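Local coordinates for pyruvate formate-lyase 2 (Archaeoglobus fulgidus, PDB 2F3O), which is of unknown function but belongs to the glycyl radical enzymes of the pyruvate formate-lyase and glycerol dehydratase type, and probably acts as a lyase, at residues 363-374 with 391-401; 689-700 with 720-729. One frame throughout, in Å; residues are numbered along the deposited sequence.

Contact 1: residues 363-374 with 391-401; sequences RLRQPNVHVRIN and SGCNNLALFFD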
loop_
_atom_site.group_PDB
_atom_site.type_symbol
_atom_site.label_atom_id
_atom_site.label_comp_id
_atom_site.label_asym_id
_atom_site.label_seq_id
_atom_site.Cartn_x
_atom_site.Cartn_y
_atom_site.Cartn_z
ATOM N N ARG A 363 7.471 5.792 51.175
ATOM C CA ARG A 363 7.531 7.245 50.962
ATOM C C ARG A 363 8.811 7.778 50.346
ATOM O O ARG A 363 9.294 8.827 50.764
ATOM C CB ARG A 363 7.249 7.996 52.254
ATOM C CG ARG A 363 6.049 7.464 52.923
ATOM C CD ARG A 363 5.412 8.451 53.831
ATOM N NE ARG A 363 4.030 8.065 54.085
ATOM C CZ ARG A 363 3.211 8.744 54.878
ATOM N NH1 ARG A 363 3.647 9.836 55.486
ATOM N NH2 ARG A 363 1.954 8.353 55.029
ATOM N N LEU A 364 9.358 7.049 49.374
ATOM C CA LEU A 364 10.574 7.460 48.684
ATOM C C LEU A 364 10.212 8.230 47.425
ATOM O O LEU A 364 9.049 8.209 47.007
ATOM C CB LEU A 364 11.396 6.240 48.315
ATOM C CG LEU A 364 11.806 5.372 49.494
ATOM C CD1 LEU A 364 12.315 4.031 49.000
ATOM C CD2 LEU A 364 12.871 6.087 50.324
ATOM N N ARG A 365 11.197 8.879 46.802
ATOM C CA ARG A 365 10.942 9.669 45.593
ATOM C C ARG A 365 10.513 8.822 44.397
ATOM O O ARG A 365 9.915 9.337 43.449
ATOM C CB ARG A 365 12.153 10.532 45.211
ATOM C CG ARG A 365 13.395 9.755 44.818
ATOM C CD ARG A 365 14.519 10.645 44.239
ATOM N NE ARG A 365 14.539 10.721 42.769
ATOM C CZ ARG A 365 15.085 9.808 41.963
ATOM N NH1 ARG A 365 15.640 8.714 42.458
ATOM N NH2 ARG A 365 15.062 9.973 40.647
ATOM N N GLN A 366 10.810 7.525 44.441
ATOM C CA GLN A 366 10.598 6.708 43.270
ATOM C C GLN A 366 10.223 5.249 43.472
ATOM O O GLN A 366 10.900 4.527 44.207
ATOM C CB GLN A 366 11.853 6.679 42.368
ATOM C CG GLN A 366 12.123 7.882 41.481
ATOM C CD GLN A 366 11.118 8.080 40.381
ATOM O OE1 GLN A 366 10.528 7.136 39.899
ATOM N NE2 GLN A 366 10.939 9.321 39.958
ATOM N N PRO A 367 9.020 4.888 43.034
ATOM C CA PRO A 367 8.590 4.793 41.662
ATOM C C PRO A 367 7.517 5.895 41.588
ATOM O O PRO A 367 7.042 6.382 42.622
ATOM C CB PRO A 367 7.976 3.394 41.563
ATOM C CG PRO A 367 7.911 2.888 42.941
ATOM C CD PRO A 367 8.189 4.035 43.886
ATOM N N ASN A 368 7.155 6.345 40.403
ATOM C CA ASN A 368 6.065 7.276 40.354
ATOM C C ASN A 368 4.825 6.445 40.347
ATOM O O ASN A 368 4.494 5.867 39.329
ATOM C CB ASN A 368 6.123 8.132 39.101
ATOM C CG ASN A 368 5.409 9.443 39.287
ATOM O OD1 ASN A 368 4.625 9.598 40.212
ATOM N ND2 ASN A 368 5.687 10.399 38.418
ATOM N N VAL A 369 4.143 6.350 41.477
ATOM C CA VAL A 369 2.961 5.487 41.513
ATOM C C VAL A 369 1.644 6.146 41.085
ATOM O O VAL A 369 1.219 7.179 41.617
ATOM C CB VAL A 369 2.912 4.603 42.767
ATOM C CG1 VAL A 369 4.021 5.006 43.708
ATOM C CG2 VAL A 369 1.540 4.574 43.399
ATOM N N HIS A 370 1.018 5.521 40.096
ATOM C CA HIS A 370 -0.133 6.082 39.439
ATOM C C HIS A 370 -1.331 5.209 39.652
ATOM O O HIS A 370 -1.319 4.031 39.311
ATOM C CB HIS A 370 0.141 6.183 37.962
ATOM C CG HIS A 370 1.214 7.161 37.619
ATOM N ND1 HIS A 370 1.891 7.130 36.423
ATOM C CD2 HIS A 370 1.723 8.204 38.311
ATOM C CE1 HIS A 370 2.764 8.116 36.385
ATOM N NE2 HIS A 370 2.687 8.781 37.523
ATOM N N VAL A 371 -2.371 5.783 40.237
ATOM C CA VAL A 371 -3.537 5.000 40.612
ATOM C C VAL A 371 -4.715 5.382 39.735
ATOM O O VAL A 371 -5.176 6.518 39.763
ATOM C CB VAL A 371 -3.918 5.191 42.096
ATOM C CG1 VAL A 371 -4.869 4.108 42.534
ATOM C CG2 VAL A 371 -2.692 5.175 42.980
ATOM N N ARG A 372 -5.177 4.422 38.943
ATOM C CA ARG A 372 -6.394 4.580 38.171
ATOM C C ARG A 372 -7.620 4.315 39.054
ATOM O O ARG A 372 -7.738 3.265 39.707
ATOM C CB ARG A 372 -6.398 3.618 36.979
ATOM C CG ARG A 372 -5.531 4.011 35.794
ATOM C CD ARG A 372 -5.637 2.965 34.666
ATOM N NE ARG A 372 -7.023 2.627 34.353
ATOM C CZ ARG A 372 -7.407 1.828 33.361
ATOM N NH1 ARG A 372 -6.502 1.303 32.552
ATOM N NH2 ARG A 372 -8.698 1.576 33.159
ATOM N N ILE A 373 -8.526 5.285 39.094
ATOM C CA ILE A 373 -9.807 5.078 39.740
ATOM C C ILE A 373 -10.924 5.502 38.816
ATOM O O ILE A 373 -10.716 6.289 37.875
ATOM C CB ILE A 373 -9.938 5.868 41.039
ATOM C CG1 ILE A 373 -9.504 7.300 40.842
ATOM C CG2 ILE A 373 -9.088 5.264 42.141
ATOM C CD1 ILE A 373 -9.408 8.017 42.144
ATOM N N ASN A 374 -12.111 4.977 39.088
ATOM C CA ASN A 374 -13.289 5.259 38.277
ATOM C C ASN A 374 -14.533 5.159 39.129
ATOM O O ASN A 374 -14.448 4.937 40.337
ATOM C CB ASN A 374 -13.387 4.292 37.090
ATOM C CG ASN A 374 -13.218 2.833 37.494
ATOM O OD1 ASN A 374 -14.066 2.259 38.161
ATOM N ND2 ASN A 374 -12.131 2.229 37.069
ATOM N N SER A 391 -2.450 11.312 55.492
ATOM C CA SER A 391 -1.295 11.133 56.364
ATOM C C SER A 391 0.021 11.535 55.692
ATOM O O SER A 391 1.088 11.076 56.084
ATOM C CB SER A 391 -1.220 9.698 56.888
ATOM O OG SER A 391 -0.998 8.783 55.834
ATOM N N GLY A 392 -0.062 12.384 54.675
ATOM C CA GLY A 392 1.105 13.038 54.102
ATOM C C GLY A 392 2.099 12.216 53.309
ATOM O O GLY A 392 3.267 12.591 53.229
ATOM N N CYS A 393 1.650 11.115 52.712
ATOM C CA CYS A 393 2.536 10.254 51.926
ATOM C C CYS A 393 3.126 10.938 50.707
ATOM O O CYS A 393 4.281 10.676 50.363
ATOM C CB CYS A 393 1.842 8.959 51.518
ATOM S SG CYS A 393 0.613 9.189 50.235
ATOM N N ASN A 394 2.326 11.797 50.069
ATOM C CA ASN A 394 2.788 12.708 49.032
ATOM C C ASN A 394 3.532 12.045 47.883
ATOM O O ASN A 394 4.544 12.569 47.411
ATOM C CB ASN A 394 3.662 13.804 49.656
ATOM C CG ASN A 394 2.864 14.773 50.505
ATOM O OD1 ASN A 394 1.642 14.624 50.661
ATOM N ND2 ASN A 394 3.547 15.780 51.055
ATOM N N ASN A 395 3.037 10.889 47.450
ATOM C CA ASN A 395 3.718 10.074 46.449
ATOM C C ASN A 395 2.765 9.272 45.556
ATOM O O ASN A 395 3.140 8.240 44.986
ATOM C CB ASN A 395 4.783 9.176 47.097
ATOM C CG ASN A 395 4.205 8.112 48.062
ATOM O OD1 ASN A 395 4.933 7.232 48.506
ATOM N ND2 ASN A 395 2.928 8.190 48.384
ATOM N N LEU A 396 1.528 9.758 45.469
ATOM C CA LEU A 396 0.464 9.138 44.685
ATOM C C LEU A 396 -0.007 10.100 43.623
ATOM O O LEU A 396 0.075 11.307 43.802
ATOM C CB LEU A 396 -0.731 8.823 45.580
ATOM C CG LEU A 396 -1.031 7.380 45.969
ATOM C CD1 LEU A 396 0.239 6.632 46.213
ATOM C CD2 LEU A 396 -1.924 7.329 47.200
ATOM N N ALA A 397 -0.502 9.575 42.510
ATOM C CA ALA A 397 -1.234 10.408 41.566
ATOM C C ALA A 397 -2.496 9.677 41.198
ATOM O O ALA A 397 -2.494 8.451 41.070
ATOM C CB ALA A 397 -0.428 10.681 40.351
ATOM N N LEU A 398 -3.575 10.428 41.031
ATOM C CA LEU A 398 -4.871 9.830 40.756
ATOM C C LEU A 398 -5.304 10.097 39.328
ATOM O O LEU A 398 -5.279 11.232 38.869
ATOM C CB LEU A 398 -5.907 10.355 41.753
ATOM C CG LEU A 398 -5.629 9.908 43.191
ATOM C CD1 LEU A 398 -6.584 10.571 44.135
ATOM C CD2 LEU A 398 -5.732 8.391 43.309
ATOM N N PHE A 399 -5.690 9.041 38.627
ATOM C CA PHE A 399 -6.070 9.142 37.224
ATOM C C PHE A 399 -7.510 8.680 37.051
ATOM O O PHE A 399 -7.878 7.574 37.461
ATOM C CB PHE A 399 -5.140 8.285 36.371
ATOM C CG PHE A 399 -3.742 8.832 36.249
ATOM C CD1 PHE A 399 -2.812 8.642 37.251
ATOM C CD2 PHE A 399 -3.357 9.522 35.117
ATOM C CE1 PHE A 399 -1.545 9.158 37.127
ATOM C CE2 PHE A 399 -2.086 10.022 34.990
ATOM C CZ PHE A 399 -1.179 9.838 35.992
ATOM N N PHE A 400 -8.332 9.525 36.444
ATOM C CA PHE A 400 -9.763 9.249 36.359
ATOM C C PHE A 400 -10.122 8.635 35.016
ATOM O O PHE A 400 -9.979 9.287 33.985
ATOM C CB PHE A 400 -10.557 10.520 36.677
ATOM C CG PHE A 400 -10.294 11.042 38.075
ATOM C CD1 PHE A 400 -9.358 12.041 38.303
ATOM C CD2 PHE A 400 -10.939 10.484 39.176
ATOM C CE1 PHE A 400 -9.086 12.487 39.589
ATOM C CE2 PHE A 400 -10.669 10.938 40.469
ATOM C CZ PHE A 400 -9.741 11.938 40.671
ATOM N N ASP A 401 -10.558 7.375 35.049
ATOM C CA ASP A 401 -10.745 6.559 33.844
ATOM C C ASP A 401 -11.658 7.153 32.777
ATOM O O ASP A 401 -11.338 7.137 31.600
ATOM C CB ASP A 401 -11.274 5.176 34.210
ATOM C CG ASP A 401 -10.194 4.248 34.661
ATOM O OD1 ASP A 401 -9.014 4.631 34.563
ATOM O OD2 ASP A 401 -10.519 3.130 35.096
#
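Arg372 holds Asp401 side-on in a salt bridge: NE lies 2.8 Å from Asp401 OD1 on its syn side, and NH2 reaches OD2 from above the carboxylate plane. Asn374 ND2 meets that OD2 from the opposite face, 2.7 Å away, so three donors from 363-374 grip the carboxylate. A bend at chi3 (49°) turns the Arg372 guanidinium back across Asp401, the two planes 75° apart. On the Arg372 side of the sheet, Phe399 CE1 comes obliquely over one face of the His370 ring, 3.4 Å from His370 CG. The other side is apolar: Ile373 CD1 fits between Leu398 CD2 and Phe400 CE2, and Val371 rests on Leu396 and Leu398. Arg363 NH1 bonds Ser391 O at 2.9 Å; Cys393 CA lies over one face of the Arg363 guanidinium, whose NH2 also has a salt bridge to Asp360.

In the second shell, Tyr421 binds Arg372 NH1 through its carbonyl and also Asp401 OD1 through its hydroxyl, while His370 ND1 pairs with Thr423 OG1. Backbone bonds, the first from Ala397 N to Val369 O and the last from Asp401 N to Ile373 O, join the strands in parallel. Strands 368-373 and 396-400, linked by helix 379-390, form a beta-alpha-beta unit within the pyruvate formate-lyase-like region.

Contact 2: residues 689-700 with 720-729; sequences ASLTINLSSDVL and VMHVQFNILK
Asn694 and Asn726 lie side by side on the same face of two parallel strands, their amide planes 54° apart. Asn726 ND2 donates to Asn694 OD1 over 3.1 Å, arriving above the carbonyl plane instead of on a lone pair, while Asn726 OD1 accepts from Arg749 N. Replacing Asn694 with a leucine would probably leave Asn726 ND2 without this acceptor and its amide less firmly fixed. Next along this face, Gln724 starts with CG wedged between its backbone N and carbonyl carbon (chi1 61°) and then runs extended, which brings NE2 to 3.0 Å from Thr692 OG1; its OE1 accepts from Arg749 NE.

Strands 692-696 and 722-728 are joined by helix 704-717, giving a beta-alpha-beta crossover in the glycine radical region, consistent with part of the beta/alpha barrel of glycyl radical enzymes; Ser773 bonds the side of 692-696 away from 722-728. That helix packs against Phe725 through Leu711 and Ile727 through Ile708, and helix 670-677 covers Ile693 and Leu695. On this apolar face Phe725 CD2 approaches Ile693 CB at 3.7 Å, the two side chains pointing the same way. Ile727 CD1 reaches Leu695 CB and meets Leu700 CD2 tip to tip, 3.8 Å apart.

Where the strands begin, His722 swings CG opposite its own backbone N (chi1 152°), and ND1 receives Leu691 N in the ring plane at 3.1 Å; the ring also meets that of Phe399. Leu691 CD2 leans on Val723 CG2 at 3.9 Å. At the far end Ser697 OG sits 3.4 Å from CG of the extended Lys729 chain.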
loop_
_atom_site.group_PDB
_atom_site.type_symbol
_atom_site.label_atom_id
_atom_site.label_comp_id
_atom_site.label_asym_id
_atom_site.label_seq_id
_atom_site.Cartn_x
_atom_site.Cartn_y
_atom_site.Cartn_z
ATOM N N ALA A 689 -2.808 15.459 31.784
ATOM C CA ALA A 689 -2.823 16.791 32.398
ATOM C C ALA A 689 -2.336 16.694 33.820
ATOM O O ALA A 689 -2.546 15.685 34.471
ATOM C CB ALA A 689 -4.203 17.380 32.383
ATOM N N SER A 690 -1.677 17.737 34.303
ATOM C CA SER A 690 -1.228 17.747 35.688
ATOM C C SER A 690 -1.962 18.776 36.540
ATOM O O SER A 690 -1.803 19.984 36.342
ATOM C CB SER A 690 0.265 18.006 35.766
ATOM O OG SER A 690 0.642 18.391 37.070
ATOM N N LEU A 691 -2.760 18.281 37.481
ATOM C CA LEU A 691 -3.374 19.115 38.505
ATOM C C LEU A 691 -2.803 18.769 39.887
ATOM O O LEU A 691 -2.971 17.640 40.365
ATOM C CB LEU A 691 -4.891 18.945 38.503
ATOM C CG LEU A 691 -5.651 19.646 39.620
ATOM C CD1 LEU A 691 -5.457 21.151 39.516
ATOM C CD2 LEU A 691 -7.121 19.264 39.585
ATOM N N THR A 692 -2.138 19.738 40.520
ATOM C CA THR A 692 -1.590 19.544 41.865
ATOM C C THR A 692 -2.333 20.363 42.900
ATOM O O THR A 692 -2.436 21.581 42.765
ATOM C CB THR A 692 -0.165 20.014 41.927
ATOM O OG1 THR A 692 0.509 19.599 40.742
ATOM C CG2 THR A 692 0.523 19.453 43.152
ATOM N N ILE A 693 -2.828 19.709 43.943
ATOM C CA ILE A 693 -3.538 20.408 45.016
ATOM C C ILE A 693 -2.743 20.403 46.329
ATOM O O ILE A 693 -2.526 19.356 46.930
ATOM C CB ILE A 693 -4.965 19.832 45.195
ATOM C CG1 ILE A 693 -5.838 20.257 44.020
ATOM C CG2 ILE A 693 -5.604 20.310 46.491
ATOM C CD1 ILE A 693 -5.759 21.741 43.756
ATOM N N ASN A 694 -2.279 21.575 46.747
ATOM C CA ASN A 694 -1.459 21.683 47.956
ATOM C C ASN A 694 -2.260 22.142 49.167
ATOM O O ASN A 694 -2.839 23.228 49.171
ATOM C CB ASN A 694 -0.275 22.623 47.740
ATOM C CG ASN A 694 0.756 22.046 46.815
ATOM O OD1 ASN A 694 0.566 20.973 46.254
ATOM N ND2 ASN A 694 1.860 22.755 46.647
ATOM N N LEU A 695 -2.274 21.304 50.195
ATOM C CA LEU A 695 -3.080 21.544 51.379
ATOM C C LEU A 695 -2.208 21.626 52.629
ATOM O O LEU A 695 -1.265 20.843 52.792
ATOM C CB LEU A 695 -4.115 20.429 51.546
ATOM C CG LEU A 695 -5.347 20.494 50.650
ATOM C CD1 LEU A 695 -6.126 19.207 50.747
ATOM C CD2 LEU A 695 -6.218 21.673 51.035
ATOM N N SER A 696 -2.528 22.589 53.495
ATOM C CA SER A 696 -1.952 22.705 54.840
ATOM C C SER A 696 -2.443 21.530 55.680
ATOM O O SER A 696 -3.591 21.112 55.536
ATOM C CB SER A 696 -2.395 24.044 55.459
ATOM O OG SER A 696 -2.129 24.130 56.848
ATOM N N SER A 697 -1.581 20.991 56.540
ATOM C CA SER A 697 -1.960 19.837 57.375
ATOM C C SER A 697 -2.950 20.175 58.496
ATOM O O SER A 697 -3.670 19.299 58.990
ATOM C CB SER A 697 -0.721 19.123 57.954
ATOM O OG SER A 697 0.044 19.963 58.806
ATOM N N ASP A 698 -2.974 21.446 58.890
ATOM C CA ASP A 698 -3.883 21.921 59.921
ATOM C C ASP A 698 -5.310 21.967 59.400
ATOM O O ASP A 698 -6.249 21.564 60.089
ATOM C CB ASP A 698 -3.442 23.299 60.415
ATOM C CG ASP A 698 -2.305 23.214 61.417
ATOM O OD1 ASP A 698 -1.199 23.718 61.106
ATOM O OD2 ASP A 698 -2.519 22.627 62.507
ATOM N N VAL A 699 -5.452 22.425 58.164
ATOM C CA VAL A 699 -6.754 22.523 57.508
ATOM C C VAL A 699 -7.445 21.149 57.341
ATOM O O VAL A 699 -8.672 21.041 57.383
ATOM C CB VAL A 699 -6.632 23.388 56.220
ATOM C CG1 VAL A 699 -7.657 23.005 55.150
ATOM C CG2 VAL A 699 -6.722 24.875 56.607
ATOM N N LEU A 700 -6.635 20.103 57.221
ATOM C CA LEU A 700 -7.105 18.717 57.258
ATOM C C LEU A 700 -7.682 18.387 58.631
ATOM O O LEU A 700 -8.806 17.888 58.744
ATOM C CB LEU A 700 -5.948 17.762 56.965
ATOM C CG LEU A 700 -5.572 17.368 55.534
ATOM C CD1 LEU A 700 -6.468 16.256 55.071
ATOM C CD2 LEU A 700 -5.615 18.528 54.548
ATOM N N VAL A 720 -12.394 15.418 36.123
ATOM C CA VAL A 720 -11.057 15.914 35.875
ATOM C C VAL A 720 -10.230 14.696 35.401
ATOM O O VAL A 720 -10.682 13.561 35.538
ATOM C CB VAL A 720 -10.536 16.639 37.141
ATOM C CG1 VAL A 720 -9.643 15.746 37.995
ATOM C CG2 VAL A 720 -9.854 17.914 36.780
ATOM N N MET A 721 -9.070 14.905 34.789
ATOM C CA MET A 721 -8.305 13.756 34.304
ATOM C C MET A 721 -7.387 13.240 35.390
ATOM O O MET A 721 -7.342 12.044 35.678
ATOM C CB MET A 721 -7.480 14.111 33.062
ATOM C CG MET A 721 -6.746 12.911 32.454
ATOM S SD MET A 721 -6.006 13.217 30.833
ATOM C CE MET A 721 -7.451 13.366 29.804
ATOM N N HIS A 722 -6.657 14.155 36.003
ATOM C CA HIS A 722 -5.649 13.768 36.958
ATOM C C HIS A 722 -5.650 14.726 38.139
ATOM O O HIS A 722 -5.861 15.914 37.964
ATOM C CB HIS A 722 -4.299 13.693 36.237
ATOM C CG HIS A 722 -3.100 13.943 37.100
ATOM N ND1 HIS A 722 -2.646 15.210 37.395
ATOM C CD2 HIS A 722 -2.223 13.087 37.675
ATOM C CE1 HIS A 722 -1.563 15.127 38.147
ATOM N NE2 HIS A 722 -1.284 13.850 38.330
ATOM N N VAL A 723 -5.457 14.202 39.344
ATOM C CA VAL A 723 -5.266 15.044 40.508
ATOM C C VAL A 723 -4.177 14.429 41.364
ATOM O O VAL A 723 -4.026 13.205 41.398
ATOM C CB VAL A 723 -6.591 15.243 41.312
ATOM C CG1 VAL A 723 -6.969 14.015 42.147
ATOM C CG2 VAL A 723 -6.509 16.480 42.191
ATOM N N GLN A 724 -3.384 15.271 42.017
ATOM C CA GLN A 724 -2.433 14.794 43.007
ATOM C C GLN A 724 -2.366 15.756 44.179
ATOM O O GLN A 724 -2.547 16.970 44.031
ATOM C CB GLN A 724 -1.050 14.608 42.394
ATOM C CG GLN A 724 -0.471 15.876 41.847
ATOM C CD GLN A 724 0.921 15.695 41.358
ATOM O OE1 GLN A 724 1.384 14.572 41.145
ATOM N NE2 GLN A 724 1.618 16.804 41.170
ATOM N N PHE A 725 -2.093 15.203 45.353
ATOM C CA PHE A 725 -2.150 15.978 46.577
ATOM C C PHE A 725 -0.847 16.114 47.334
ATOM O O PHE A 725 -0.010 15.220 47.352
ATOM C CB PHE A 725 -3.145 15.343 47.514
ATOM C CG PHE A 725 -4.564 15.425 47.044
ATOM C CD1 PHE A 725 -5.235 14.278 46.623
ATOM C CD2 PHE A 725 -5.239 16.646 47.048
ATOM C CE1 PHE A 725 -6.552 14.345 46.210
ATOM C CE2 PHE A 725 -6.552 16.728 46.628
ATOM C CZ PHE A 725 -7.216 15.574 46.212
ATOM N N ASN A 726 -0.707 17.252 47.993
ATOM C CA ASN A 726 0.378 17.489 48.927
ATOM C C ASN A 726 -0.155 17.875 50.292
ATOM O O ASN A 726 -0.982 18.781 50.410
ATOM C CB ASN A 726 1.267 18.614 48.423
ATOM C CG ASN A 726 2.426 18.109 47.624
ATOM O OD1 ASN A 726 2.908 16.991 47.840
ATOM N ND2 ASN A 726 2.892 18.928 46.693
ATOM N N ILE A 727 0.321 17.184 51.320
ATOM C CA ILE A 727 0.040 17.582 52.693
ATOM C C ILE A 727 1.341 18.120 53.280
ATOM O O ILE A 727 2.296 17.386 53.522
ATOM C CB ILE A 727 -0.527 16.430 53.527
ATOM C CG1 ILE A 727 -1.765 15.831 52.850
ATOM C CG2 ILE A 727 -0.883 16.907 54.893
ATOM C CD1 ILE A 727 -2.846 16.817 52.516
ATOM N N LEU A 728 1.388 19.429 53.455
ATOM C CA LEU A 728 2.624 20.095 53.786
ATOM C C LEU A 728 2.509 20.950 55.045
ATOM O O LEU A 728 1.527 21.692 55.231
ATOM C CB LEU A 728 3.042 20.981 52.623
ATOM C CG LEU A 728 3.159 20.265 51.282
ATOM C CD1 LEU A 728 3.366 21.266 50.151
ATOM C CD2 LEU A 728 4.272 19.220 51.356
ATOM N N LYS A 729 3.531 20.845 55.897
ATOM C CA LYS A 729 3.655 21.650 57.103
ATOM C C LYS A 729 4.704 22.692 56.789
ATOM O O LYS A 729 5.868 22.363 56.607
ATOM C CB LYS A 729 4.077 20.762 58.275
ATOM C CG LYS A 729 3.376 19.405 58.237
ATOM C CD LYS A 729 3.500 18.604 59.510
ATOM C CE LYS A 729 2.516 17.432 59.474
ATOM N NZ LYS A 729 2.743 16.439 60.566
#

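Overall arrangement
From the N terminus, contact 1 comes first, closing the short loop through helix 379-390 between strands 368-373 and 396-400. Nearly 290 residues later contact 2 closes a second loop, through helix 704-717; the two loops follow in series and neither nest nor cross. They meet in space because strands 396-400 and 722-728 are antiparallel neighbours in one sheet: Leu398 N lies 2.8 Å from Val723 O and Phe400 N 2.8 Å from Met721 O, both probable hydrogen bonds, while Asn394 OD1 accepts from Ile727 N. The sheet thus ties the pyruvate formate-lyase-like region to the glycine radical region, where Gly752, the predicted radical site, gives its carbonyl to Asn368 ND2.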